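Local atomic coordinates of benzoate transport porin BenP (Acinetobacter baumannii AB307-0294, PDB entry 5DL8), a protein that probably serves as an OprD-family outer-membrane porin, a beta-barrel channel for solutes such as benzoate, and binds calcium ions. Residues T65-V68 / P73-I76; D79-Y84 / V130-L135; F305-A310 / S320-Y325; H346-K349 / K355-E358. One frame throughout, in Å; residues are numbered along the deposited sequence.

Interaction 1. Residues T65-V68 / P73-I76; sequences TPLV and PITI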
loop_
_atom_site.group_PDB
_atom_site.type_symbol
_atom_site.label_atom_id
_atom_site.label_comp_id
_atom_site.label_asym_id
_atom_site.label_seq_id
_atom_site.Cartn_x
_atom_site.Cartn_y
_atom_site.Cartn_z
ATOM N N THR A 65 -0.665 -12.911 31.664
ATOM C CA THR A 65 0.354 -13.205 32.696
ATOM C C THR A 65 -0.284 -13.135 34.063
ATOM O O THR A 65 -1.425 -12.634 34.224
ATOM C CB THR A 65 1.580 -12.258 32.658
ATOM O OG1 THR A 65 1.267 -10.989 33.222
ATOM C CG2 THR A 65 2.051 -12.073 31.206
ATOM N N PRO A 66 0.432 -13.643 35.064
ATOM C CA PRO A 66 -0.135 -13.465 36.409
ATOM C C PRO A 66 -0.160 -12.033 37.027
ATOM O O PRO A 66 -0.801 -11.859 38.076
ATOM C CB PRO A 66 0.688 -14.463 37.268
ATOM C CG PRO A 66 1.204 -15.476 36.314
ATOM C CD PRO A 66 1.463 -14.706 35.029
ATOM N N LEU A 67 0.504 -11.037 36.413
ATOM C CA LEU A 67 0.390 -9.584 36.859
ATOM C C LEU A 67 -0.866 -8.846 36.433
ATOM O O LEU A 67 -1.060 -8.590 35.227
ATOM C CB LEU A 67 1.514 -8.727 36.300
ATOM C CG LEU A 67 2.774 -8.472 37.121
ATOM C CD1 LEU A 67 3.986 -9.042 36.383
ATOM C CD2 LEU A 67 2.896 -6.960 37.410
ATOM N N VAL A 68 -1.706 -8.506 37.406
ATOM C CA VAL A 68 -2.904 -7.748 37.182
ATOM C C VAL A 68 -2.696 -6.393 37.906
ATOM O O VAL A 68 -2.313 -6.377 39.084
ATOM C CB VAL A 68 -4.168 -8.531 37.678
ATOM C CG1 VAL A 68 -5.431 -7.647 37.643
ATOM C CG2 VAL A 68 -4.362 -9.855 36.937
ATOM N N PRO A 73 -4.998 -7.409 33.242
ATOM C CA PRO A 73 -3.750 -8.150 33.166
ATOM C C PRO A 73 -2.702 -7.523 32.251
ATOM O O PRO A 73 -3.026 -6.865 31.245
ATOM C CB PRO A 73 -4.192 -9.527 32.633
ATOM C CG PRO A 73 -5.526 -9.314 31.992
ATOM C CD PRO A 73 -6.152 -8.213 32.782
ATOM N N ILE A 74 -1.443 -7.686 32.616
ATOM C CA ILE A 74 -0.358 -7.524 31.632
ATOM C C ILE A 74 -0.400 -8.761 30.761
ATOM O O ILE A 74 -0.620 -9.866 31.282
ATOM C CB ILE A 74 1.045 -7.309 32.284
ATOM C CG1 ILE A 74 1.237 -5.823 32.613
ATOM C CG2 ILE A 74 2.188 -7.719 31.342
ATOM C CD1 ILE A 74 2.210 -5.550 33.767
ATOM N N THR A 75 -0.197 -8.588 29.453
ATOM C CA THR A 75 -0.397 -9.677 28.436
ATOM C C THR A 75 0.824 -9.806 27.540
ATOM O O THR A 75 1.513 -8.830 27.317
ATOM C CB THR A 75 -1.674 -9.515 27.553
ATOM O OG1 THR A 75 -1.615 -8.270 26.837
ATOM C CG2 THR A 75 -2.933 -9.511 28.384
ATOM N N ILE A 76 1.117 -11.042 27.105
ATOM C CA ILE A 76 2.217 -11.337 26.156
ATOM C C ILE A 76 1.691 -12.136 24.945
ATOM O O ILE A 76 0.769 -12.951 25.072
ATOM C CB ILE A 76 3.403 -12.141 26.765
ATOM C CG1 ILE A 76 2.878 -13.300 27.651
ATOM C CG2 ILE A 76 4.330 -11.224 27.544
ATOM C CD1 ILE A 76 3.739 -14.552 27.641
#
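Thr65, at the end of strand 47-65, grips the backbone carbonyl of Ile74 beside the tight beta hairpin in which strand 67-69 turns back antiparallel onto strand 72-87. The carbonyl O of Ile74 takes two bonds from the one threonine: Thr65 N lies 3.1 Å from Ile74 O, in the carbonyl plane, while Thr65 OG1 approaches Ile74 O to 2.9 Å from above that plane. The hydroxyl gets there because chi1 (76°) sets OG1 between the backbone N and the carbonyl carbon. There OG1 also accepts a hydrogen bond from Leu67 N (3.3 Å), an ST turn around Pro66 where the chain bends a corner. Past the corner, Ile74 N binds Leu67 O at 2.8 Å, and the CA-H of Pro73 makes a C-H...O contact, CA 3.4 Å from Leu67 O. Val68 then pairs with Pro73 as a non-hydrogen-bonded antiparallel pair. Apolar side chains flank the bonds on the surface: Leu67 and Ile74 run alongside each other in the same direction, with CD2 of Leu67 4.0 Å from CD1 of Ile74. Further out, Leu121 of strand 107-123 touches Ile74 and Ile76. The Thr65 and Ile76 side chains cross at about a right angle, Thr65 CG2 3.9 Å from Ile76 CG1.

Interaction 2. Residues D79-Y84 / V130-L135; sequences DASVQY and VGELWL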
loop_
_atom_site.group_PDB
_atom_site.type_symbol
_atom_site.label_atom_id
_atom_site.label_comp_id
_atom_site.label_asym_id
_atom_site.label_seq_id
_atom_site.Cartn_x
_atom_site.Cartn_y
_atom_site.Cartn_z
ATOM N N ASP A 79 4.031 -12.982 17.118
ATOM C CA ASP A 79 3.622 -13.217 15.775
ATOM C C ASP A 79 4.837 -13.727 14.991
ATOM O O ASP A 79 5.980 -13.559 15.399
ATOM C CB ASP A 79 3.184 -11.951 15.073
ATOM C CG ASP A 79 1.976 -11.222 15.719
ATOM O OD1 ASP A 79 1.100 -11.756 16.361
ATOM O OD2 ASP A 79 1.872 -10.064 15.414
ATOM N N ALA A 80 4.566 -14.279 13.821
ATOM C CA ALA A 80 5.641 -14.707 12.903
ATOM C C ALA A 80 5.115 -14.964 11.486
ATOM O O ALA A 80 3.924 -15.196 11.281
ATOM C CB ALA A 80 6.320 -15.931 13.463
ATOM N N SER A 81 6.019 -14.908 10.511
ATOM C CA SER A 81 5.630 -15.043 9.103
ATOM C C SER A 81 6.731 -15.737 8.302
ATOM O O SER A 81 7.907 -15.652 8.668
ATOM C CB SER A 81 5.325 -13.639 8.492
ATOM O OG SER A 81 6.491 -12.837 8.342
ATOM N N VAL A 82 6.339 -16.349 7.169
ATOM C CA VAL A 82 7.254 -16.870 6.198
ATOM C C VAL A 82 6.551 -16.806 4.858
ATOM O O VAL A 82 5.318 -17.034 4.756
ATOM C CB VAL A 82 7.700 -18.308 6.592
ATOM C CG1 VAL A 82 6.485 -19.266 6.633
ATOM C CG2 VAL A 82 8.766 -18.849 5.619
ATOM N N GLN A 83 7.278 -16.347 3.839
ATOM C CA GLN A 83 6.738 -16.231 2.470
ATOM C C GLN A 83 7.818 -16.637 1.499
ATOM O O GLN A 83 8.977 -16.252 1.638
ATOM C CB GLN A 83 6.324 -14.789 2.148
ATOM C CG GLN A 83 5.467 -13.987 3.161
ATOM C CD GLN A 83 5.334 -12.523 2.743
ATOM O OE1 GLN A 83 4.715 -12.150 1.716
ATOM N NE2 GLN A 83 6.033 -11.666 3.502
ATOM N N TYR A 84 7.442 -17.443 0.517
ATOM C CA TYR A 84 8.387 -18.053 -0.407
ATOM C C TYR A 84 7.795 -18.092 -1.772
ATOM O O TYR A 84 6.675 -18.596 -1.920
ATOM C CB TYR A 84 8.680 -19.458 0.023
ATOM C CG TYR A 84 9.622 -20.148 -0.895
ATOM C CD1 TYR A 84 10.959 -19.673 -1.039
ATOM C CD2 TYR A 84 9.230 -21.293 -1.630
ATOM C CE1 TYR A 84 11.865 -20.314 -1.869
ATOM C CE2 TYR A 84 10.154 -21.948 -2.452
ATOM C CZ TYR A 84 11.467 -21.457 -2.546
ATOM O OH TYR A 84 12.336 -21.994 -3.440
ATOM N N VAL A 130 7.408 -5.299 19.116
ATOM C CA VAL A 130 8.774 -5.166 18.746
ATOM C C VAL A 130 9.141 -6.330 17.796
ATOM O O VAL A 130 8.961 -7.514 18.145
ATOM C CB VAL A 130 9.693 -5.282 19.981
ATOM C CG1 VAL A 130 11.175 -5.140 19.596
ATOM C CG2 VAL A 130 9.282 -4.346 21.131
ATOM N N GLY A 131 9.673 -5.948 16.622
ATOM C CA GLY A 131 10.166 -6.846 15.552
ATOM C C GLY A 131 9.503 -6.481 14.214
ATOM O O GLY A 131 9.546 -5.364 13.724
ATOM N N GLU A 132 8.880 -7.465 13.591
ATOM C CA GLU A 132 8.244 -7.275 12.281
ATOM C C GLU A 132 6.896 -6.561 12.530
ATOM O O GLU A 132 6.091 -6.999 13.315
ATOM C CB GLU A 132 8.098 -8.644 11.529
ATOM C CG GLU A 132 7.405 -8.559 10.197
ATOM C CD GLU A 132 7.355 -9.847 9.405
ATOM O OE1 GLU A 132 6.892 -10.891 9.949
ATOM O OE2 GLU A 132 7.735 -9.787 8.209
ATOM N N LEU A 133 6.645 -5.534 11.743
ATOM C CA LEU A 133 5.432 -4.813 11.801
ATOM C C LEU A 133 4.763 -4.792 10.395
ATOM O O LEU A 133 5.401 -4.489 9.382
ATOM C CB LEU A 133 5.794 -3.353 12.171
ATOM C CG LEU A 133 6.707 -3.082 13.368
ATOM C CD1 LEU A 133 6.958 -1.586 13.583
ATOM C CD2 LEU A 133 6.106 -3.759 14.629
ATOM N N TRP A 134 3.471 -5.097 10.400
ATOM C CA TRP A 134 2.613 -4.930 9.301
ATOM C C TRP A 134 1.898 -3.558 9.487
ATOM O O TRP A 134 0.879 -3.485 10.067
ATOM C CB TRP A 134 1.523 -6.080 9.234
ATOM C CG TRP A 134 2.213 -7.357 9.182
ATOM C CD1 TRP A 134 2.563 -8.098 10.244
ATOM C CD2 TRP A 134 2.857 -7.955 7.998
ATOM N NE1 TRP A 134 3.354 -9.200 9.775
ATOM C CE2 TRP A 134 3.531 -9.114 8.424
ATOM C CE3 TRP A 134 2.826 -7.662 6.631
ATOM C CZ2 TRP A 134 4.204 -10.019 7.525
ATOM C CZ3 TRP A 134 3.578 -8.537 5.704
ATOM C CH2 TRP A 134 4.276 -9.683 6.197
ATOM N N LEU A 135 2.384 -2.531 8.864
ATOM C CA LEU A 135 1.865 -1.165 9.034
ATOM C C LEU A 135 0.818 -0.911 7.951
ATOM O O LEU A 135 0.986 -1.346 6.773
ATOM C CB LEU A 135 3.027 -0.180 8.869
ATOM C CG LEU A 135 4.046 -0.379 9.985
ATOM C CD1 LEU A 135 5.277 0.424 9.784
ATOM C CD2 LEU A 135 3.449 -0.201 11.415
#
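The indole of Trp134 meets strand 72-87 with its edge: Ser81 OG and Gln83 NE2 both lie near the ring plane, beside the six-membered ring. Ser81 OG is 3.7 Å from Trp134 CZ2, and Gln83 NE2 is 3.8 Å from Trp134 CH2. The amide of Gln83 is turned 58° from the indole, and the two side chains approach each other from their two segments. The one hydrogen bond across the contact runs beside the tryptophan, where Ser81 OG donates to Glu132 OE1 at 2.6 Å, on the syn lone pair. Glu132 spans the gap as an extended chain, CG lying opposite the backbone N (chi1 178°). Segment 130-135 leaves the barrel strand at a corner at Gly131, and its side chains Glu132 and Trp134 reach toward segment 79-84 of strand 72-87. Its turn is part of the chain that folds inward there, consistent with the constricted channels of OprD porins. Gln83 OE1 accepts from Leu149 N, tying the loop there to the wall, and Ser151 OG is the second partner of the carboxylate, at Glu132 OE2. The buried carboxylate thus has a hydroxyl on each oxygen, which would probably favour its ionised form and would limit its rotation.

Interaction 3. Residues F305-A310 / S320-Y325; sequences FINWNA and SYHVMY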
loop_
_atom_site.group_PDB
_atom_site.type_symbol
_atom_site.label_atom_id
_atom_site.label_comp_id
_atom_site.label_asym_id
_atom_site.label_seq_id
_atom_site.Cartn_x
_atom_site.Cartn_y
_atom_site.Cartn_z
ATOM N N PHE A 305 -3.197 8.298 -0.609
ATOM C CA PHE A 305 -3.528 9.198 -1.713
ATOM C C PHE A 305 -4.995 8.844 -2.067
ATOM O O PHE A 305 -5.453 7.756 -1.669
ATOM C CB PHE A 305 -2.589 8.938 -2.924
ATOM C CG PHE A 305 -1.293 9.685 -2.952
ATOM C CD1 PHE A 305 -0.857 10.504 -1.935
ATOM C CD2 PHE A 305 -0.456 9.529 -4.063
ATOM C CE1 PHE A 305 0.366 11.141 -2.002
ATOM C CE2 PHE A 305 0.804 10.186 -4.166
ATOM C CZ PHE A 305 1.196 10.979 -3.115
ATOM N N ILE A 306 -5.755 9.756 -2.714
ATOM C CA ILE A 306 -7.228 9.441 -3.044
ATOM C C ILE A 306 -7.388 8.249 -4.045
ATOM O O ILE A 306 -8.406 7.627 -4.137
ATOM C CB ILE A 306 -8.038 10.576 -3.703
ATOM C CG1 ILE A 306 -7.488 10.854 -5.120
ATOM C CG2 ILE A 306 -8.067 11.828 -2.879
ATOM C CD1 ILE A 306 -8.009 12.173 -5.711
ATOM N N ASN A 307 -6.393 8.039 -4.880
ATOM C CA ASN A 307 -6.368 6.955 -5.884
ATOM C C ASN A 307 -4.949 6.423 -6.234
ATOM O O ASN A 307 -4.483 6.601 -7.393
ATOM C CB ASN A 307 -7.067 7.489 -7.144
ATOM C CG ASN A 307 -7.198 6.436 -8.239
ATOM O OD1 ASN A 307 -7.263 5.229 -7.981
ATOM N ND2 ASN A 307 -7.260 6.912 -9.461
ATOM N N TRP A 308 -4.290 5.747 -5.274
ATOM C CA TRP A 308 -2.916 5.178 -5.550
ATOM C C TRP A 308 -3.029 4.131 -6.741
ATOM O O TRP A 308 -3.943 3.376 -6.807
ATOM C CB TRP A 308 -2.210 4.594 -4.311
ATOM C CG TRP A 308 -0.972 4.025 -4.677
ATOM C CD1 TRP A 308 -0.720 2.651 -4.939
ATOM C CD2 TRP A 308 0.233 4.705 -4.943
ATOM N NE1 TRP A 308 0.589 2.476 -5.336
ATOM C CE2 TRP A 308 1.210 3.701 -5.372
ATOM C CE3 TRP A 308 0.641 6.038 -4.810
ATOM C CZ2 TRP A 308 2.555 4.019 -5.658
ATOM C CZ3 TRP A 308 2.018 6.367 -5.099
ATOM C CH2 TRP A 308 2.938 5.351 -5.560
ATOM N N ASN A 309 -2.206 4.253 -7.761
ATOM C CA ASN A 309 -2.374 3.434 -8.959
ATOM C C ASN A 309 -0.957 3.224 -9.523
ATOM O O ASN A 309 0.036 3.361 -8.784
ATOM C CB ASN A 309 -3.371 4.076 -9.927
ATOM C CG ASN A 309 -2.940 5.525 -10.432
ATOM O OD1 ASN A 309 -1.862 6.109 -10.090
ATOM N ND2 ASN A 309 -3.807 6.107 -11.214
ATOM N N ALA A 310 -0.821 2.930 -10.806
ATOM C CA ALA A 310 0.468 2.472 -11.334
ATOM C C ALA A 310 1.540 3.513 -11.448
ATOM O O ALA A 310 2.680 3.195 -11.337
ATOM C CB ALA A 310 0.238 1.883 -12.732
ATOM N N SER A 320 -4.528 16.421 -11.606
ATOM C CA SER A 320 -5.239 15.200 -12.133
ATOM C C SER A 320 -6.765 15.068 -11.800
ATOM O O SER A 320 -7.238 15.431 -10.682
ATOM C CB SER A 320 -4.455 13.990 -11.702
ATOM O OG SER A 320 -4.287 13.994 -10.292
ATOM N N TYR A 321 -7.500 14.487 -12.759
ATOM C CA TYR A 321 -8.956 14.312 -12.749
ATOM C C TYR A 321 -9.230 12.842 -12.841
ATOM O O TYR A 321 -8.713 12.171 -13.774
ATOM C CB TYR A 321 -9.648 15.073 -13.908
ATOM C CG TYR A 321 -9.235 16.536 -13.971
ATOM C CD1 TYR A 321 -8.077 16.845 -14.593
ATOM C CD2 TYR A 321 -9.934 17.552 -13.385
ATOM C CE1 TYR A 321 -7.569 18.091 -14.635
ATOM C CE2 TYR A 321 -9.440 18.889 -13.456
ATOM C CZ TYR A 321 -8.240 19.112 -14.126
ATOM O OH TYR A 321 -7.514 20.282 -14.300
ATOM N N HIS A 322 -9.972 12.336 -11.829
ATOM C CA HIS A 322 -10.101 10.870 -11.567
ATOM C C HIS A 322 -11.573 10.468 -11.659
ATOM O O HIS A 322 -12.484 11.182 -11.153
ATOM C CB HIS A 322 -9.553 10.471 -10.144
ATOM C CG HIS A 322 -8.123 10.855 -9.901
ATOM N ND1 HIS A 322 -7.169 9.952 -9.504
ATOM C CD2 HIS A 322 -7.512 12.055 -9.916
ATOM C CE1 HIS A 322 -6.030 10.573 -9.316
ATOM N NE2 HIS A 322 -6.208 11.840 -9.611
ATOM N N VAL A 323 -11.844 9.371 -12.336
ATOM C CA VAL A 323 -13.204 8.891 -12.479
ATOM C C VAL A 323 -13.197 7.388 -12.252
ATOM O O VAL A 323 -12.258 6.701 -12.733
ATOM C CB VAL A 323 -13.713 9.093 -13.904
ATOM C CG1 VAL A 323 -15.180 8.710 -14.010
ATOM C CG2 VAL A 323 -13.560 10.514 -14.334
ATOM N N MET A 324 -14.275 6.874 -11.660
ATOM C CA MET A 324 -14.358 5.505 -11.262
ATOM C C MET A 324 -15.819 4.979 -11.460
ATOM O O MET A 324 -16.772 5.685 -11.050
ATOM C CB MET A 324 -13.978 5.439 -9.800
ATOM C CG MET A 324 -12.498 5.644 -9.440
ATOM S SD MET A 324 -12.252 7.014 -8.312
ATOM C CE MET A 324 -10.489 7.136 -8.158
ATOM N N TYR A 325 -15.986 3.795 -12.105
ATOM C CA TYR A 325 -17.244 3.084 -12.134
ATOM C C TYR A 325 -17.047 1.623 -11.768
ATOM O O TYR A 325 -16.112 1.001 -12.266
ATOM C CB TYR A 325 -17.998 3.226 -13.437
ATOM C CG TYR A 325 -19.280 2.323 -13.437
ATOM C CD1 TYR A 325 -20.359 2.652 -12.621
ATOM C CD2 TYR A 325 -19.325 1.063 -14.158
ATOM C CE1 TYR A 325 -21.494 1.859 -12.562
ATOM C CE2 TYR A 325 -20.436 0.229 -14.110
ATOM C CZ TYR A 325 -21.553 0.637 -13.335
ATOM O OH TYR A 325 -22.720 -0.158 -13.244
#
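Asn307 meets His322 because its CG stands opposite the backbone N (chi1 -176°), carrying the amide out of the loop toward the strand, while chi1 of His322 sends its ring toward the loop and chi2 (-126°) turns the ND1 edge to Asn307. Asn307 ND2 donates to His322 ND1 at 3.0 Å in a nearly straight bond. The donor lies close to the imidazole plane, and ND1 lies in the amide plane: the bond lies close to both planes, which are turned 72° from each other about it. At the far end of the ring, Ser320 OG pairs with His322 NE2 at 3.0 Å, so that both nitrogens are engaged and the imidazole is fixed against rotation. Ile306 covers one face as a CH-pi contact, its CD1 sitting almost over the ring centre at 4.2 Å. The methyl CE of Met324 comes up to the Asn307 amide, but this methionine has two conformers and the closeness is doubtful. Buried throughout, the contact pins a loop between strands 278-288 and 319-328 to the inside of the barrel wall. Val343 of strand 336-349 touches Asn307 and His322, Leu270 of strand 263-275 touches Ile306 and Met324, and Gln285 of strand 278-288 packs beside Ile306 and His322.

Interaction 4. Residues H346-K349 / K355-E358; sequences HDFK and KNHE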
loop_
_atom_site.group_PDB
_atom_site.type_symbol
_atom_site.label_atom_id
_atom_site.label_comp_id
_atom_site.label_asym_id
_atom_site.label_seq_id
_atom_site.Cartn_x
_atom_site.Cartn_y
_atom_site.Cartn_z
ATOM N N HIS A 346 -2.176 16.788 -16.132
ATOM C CA HIS A 346 -1.553 17.836 -16.986
ATOM C C HIS A 346 -0.912 18.888 -16.128
ATOM O O HIS A 346 -0.901 18.719 -14.873
ATOM C CB HIS A 346 -2.600 18.456 -17.950
ATOM C CG HIS A 346 -3.607 19.325 -17.262
ATOM N ND1 HIS A 346 -3.992 20.543 -17.749
ATOM C CD2 HIS A 346 -4.292 19.157 -16.117
ATOM C CE1 HIS A 346 -4.888 21.071 -16.949
ATOM N NE2 HIS A 346 -5.069 20.258 -15.941
ATOM N N ASP A 347 -0.434 19.955 -16.765
ATOM C CA ASP A 347 0.252 21.073 -16.083
ATOM C C ASP A 347 1.601 20.750 -15.362
ATOM O O ASP A 347 2.137 21.589 -14.617
ATOM C CB ASP A 347 -0.688 21.870 -15.098
ATOM C CG ASP A 347 -1.556 22.901 -15.806
ATOM O OD1 ASP A 347 -1.513 23.005 -17.062
ATOM O OD2 ASP A 347 -2.325 23.570 -15.101
ATOM N N PHE A 348 2.124 19.565 -15.648
ATOM C CA PHE A 348 3.492 19.223 -15.313
ATOM C C PHE A 348 4.365 19.343 -16.601
ATOM O O PHE A 348 3.873 19.314 -17.728
ATOM C CB PHE A 348 3.645 17.843 -14.644
ATOM C CG PHE A 348 3.223 16.671 -15.509
ATOM C CD1 PHE A 348 1.856 16.402 -15.736
ATOM C CD2 PHE A 348 4.189 15.835 -16.101
ATOM C CE1 PHE A 348 1.468 15.295 -16.543
ATOM C CE2 PHE A 348 3.816 14.755 -16.905
ATOM C CZ PHE A 348 2.420 14.486 -17.123
ATOM N N LYS A 349 5.667 19.417 -16.380
ATOM C CA LYS A 349 6.690 19.500 -17.456
ATOM C C LYS A 349 7.442 18.235 -17.533
ATOM O O LYS A 349 7.691 17.602 -16.493
ATOM C CB LYS A 349 7.694 20.628 -17.148
ATOM C CG LYS A 349 7.038 21.983 -17.270
ATOM C CD LYS A 349 7.863 23.182 -16.828
ATOM C CE LYS A 349 6.992 24.457 -16.707
ATOM N NZ LYS A 349 5.990 24.513 -17.839
ATOM N N LYS A 355 5.581 21.089 -22.022
ATOM C CA LYS A 355 4.334 20.870 -21.325
ATOM C C LYS A 355 3.912 19.425 -21.583
ATOM O O LYS A 355 3.970 18.961 -22.720
ATOM C CB LYS A 355 3.276 21.795 -21.843
ATOM C CG LYS A 355 3.631 23.285 -21.776
ATOM C CD LYS A 355 2.397 24.136 -22.041
ATOM C CE LYS A 355 1.573 24.192 -20.763
ATOM N NZ LYS A 355 0.167 23.813 -21.003
ATOM N N ASN A 356 3.508 18.713 -20.525
ATOM C CA ASN A 356 3.182 17.317 -20.677
ATOM C C ASN A 356 1.787 17.002 -20.194
ATOM O O ASN A 356 1.216 17.727 -19.437
ATOM C CB ASN A 356 4.272 16.484 -19.948
ATOM C CG ASN A 356 4.520 15.144 -20.556
ATOM O OD1 ASN A 356 3.880 14.761 -21.491
ATOM N ND2 ASN A 356 5.447 14.404 -19.986
ATOM N N HIS A 357 1.276 15.831 -20.607
ATOM C CA HIS A 357 0.043 15.322 -20.108
ATOM C C HIS A 357 0.023 13.836 -20.193
ATOM O O HIS A 357 0.715 13.230 -21.063
ATOM C CB HIS A 357 -1.159 16.037 -20.820
ATOM C CG HIS A 357 -1.294 15.811 -22.308
ATOM N ND1 HIS A 357 -1.849 14.669 -22.860
ATOM C CD2 HIS A 357 -1.029 16.618 -23.359
ATOM C CE1 HIS A 357 -1.868 14.755 -24.181
ATOM N NE2 HIS A 357 -1.400 15.941 -24.504
ATOM N N GLU A 358 -0.783 13.187 -19.335
ATOM C CA GLU A 358 -0.760 11.702 -19.344
ATOM C C GLU A 358 -2.090 11.126 -18.887
ATOM O O GLU A 358 -2.865 11.818 -18.218
ATOM C CB GLU A 358 0.394 11.191 -18.454
ATOM C CG GLU A 358 0.159 11.607 -17.016
ATOM C CD GLU A 358 1.318 11.392 -16.048
ATOM O OE1 GLU A 358 1.131 11.748 -14.808
ATOM O OE2 GLU A 358 2.388 10.847 -16.505
#
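Asn356 N donates to Phe348 O at 2.9 Å near the end of a beta hairpin of the barrel, and beside them Lys349 and Lys355 form a non-hydrogen-bonded antiparallel pair (CA atoms 4.7 Å apart) whose side chains diverge. The chain turns a corner at Asp347, and the touching segments run 130° apart. Phe348 carries most of the side-chain contact. Its chi1 of 63° swings the ring across strand 355-368. Asn356 CB lies over one ring face, 4.0 Å from the ring centroid, as a CH-pi contact. Glu358 crosses Phe348 at about a right angle, its CD 3.5 Å from Phe348 CZ and its carboxylate held elsewhere: OE1 in a salt bridge to Lys315, OE2 by Tyr386 OH. Asp347 OD1 stays 4.4 Å from Lys355 NZ, beyond a salt bridge, while its OD2 pairs with Lys319. Asn356 lies beside a calcium site, its side chain about 3 Å from that of the ligand residue Val388 (nearest atoms) and about 7 Å from the calcium ion; its OD1 accepts from His390 N and, in a bent bond from above the amide plane, from His357 N. Elsewhere in the contact, His346 CB rests 4.0 Å from His357 CB.

Overall arrangement
From the N terminus, interaction 1 closes the short turn between strands 67-69 and 72-87. Strand 72-87 then continues into interaction 2, whose segment 130-135 returns after 45 residues to bring an inward-turned loop against the barrel wall. On the opposite side of the chain's centre, interaction 3 closes the end of the loop after strand 278-288 onto strand 319-328, and interaction 4 closes the following hairpin, strands 336-349 and 355-368. None nests or crosses; all four follow in series. Interactions 3 and 4 touch directly, Tyr321 OH lying 2.9 Å from His346 NE2, a probable hydrogen bond between neighbouring strands. Interactions 1 and 4 are farthest apart, their centres about 58 Å away from each other.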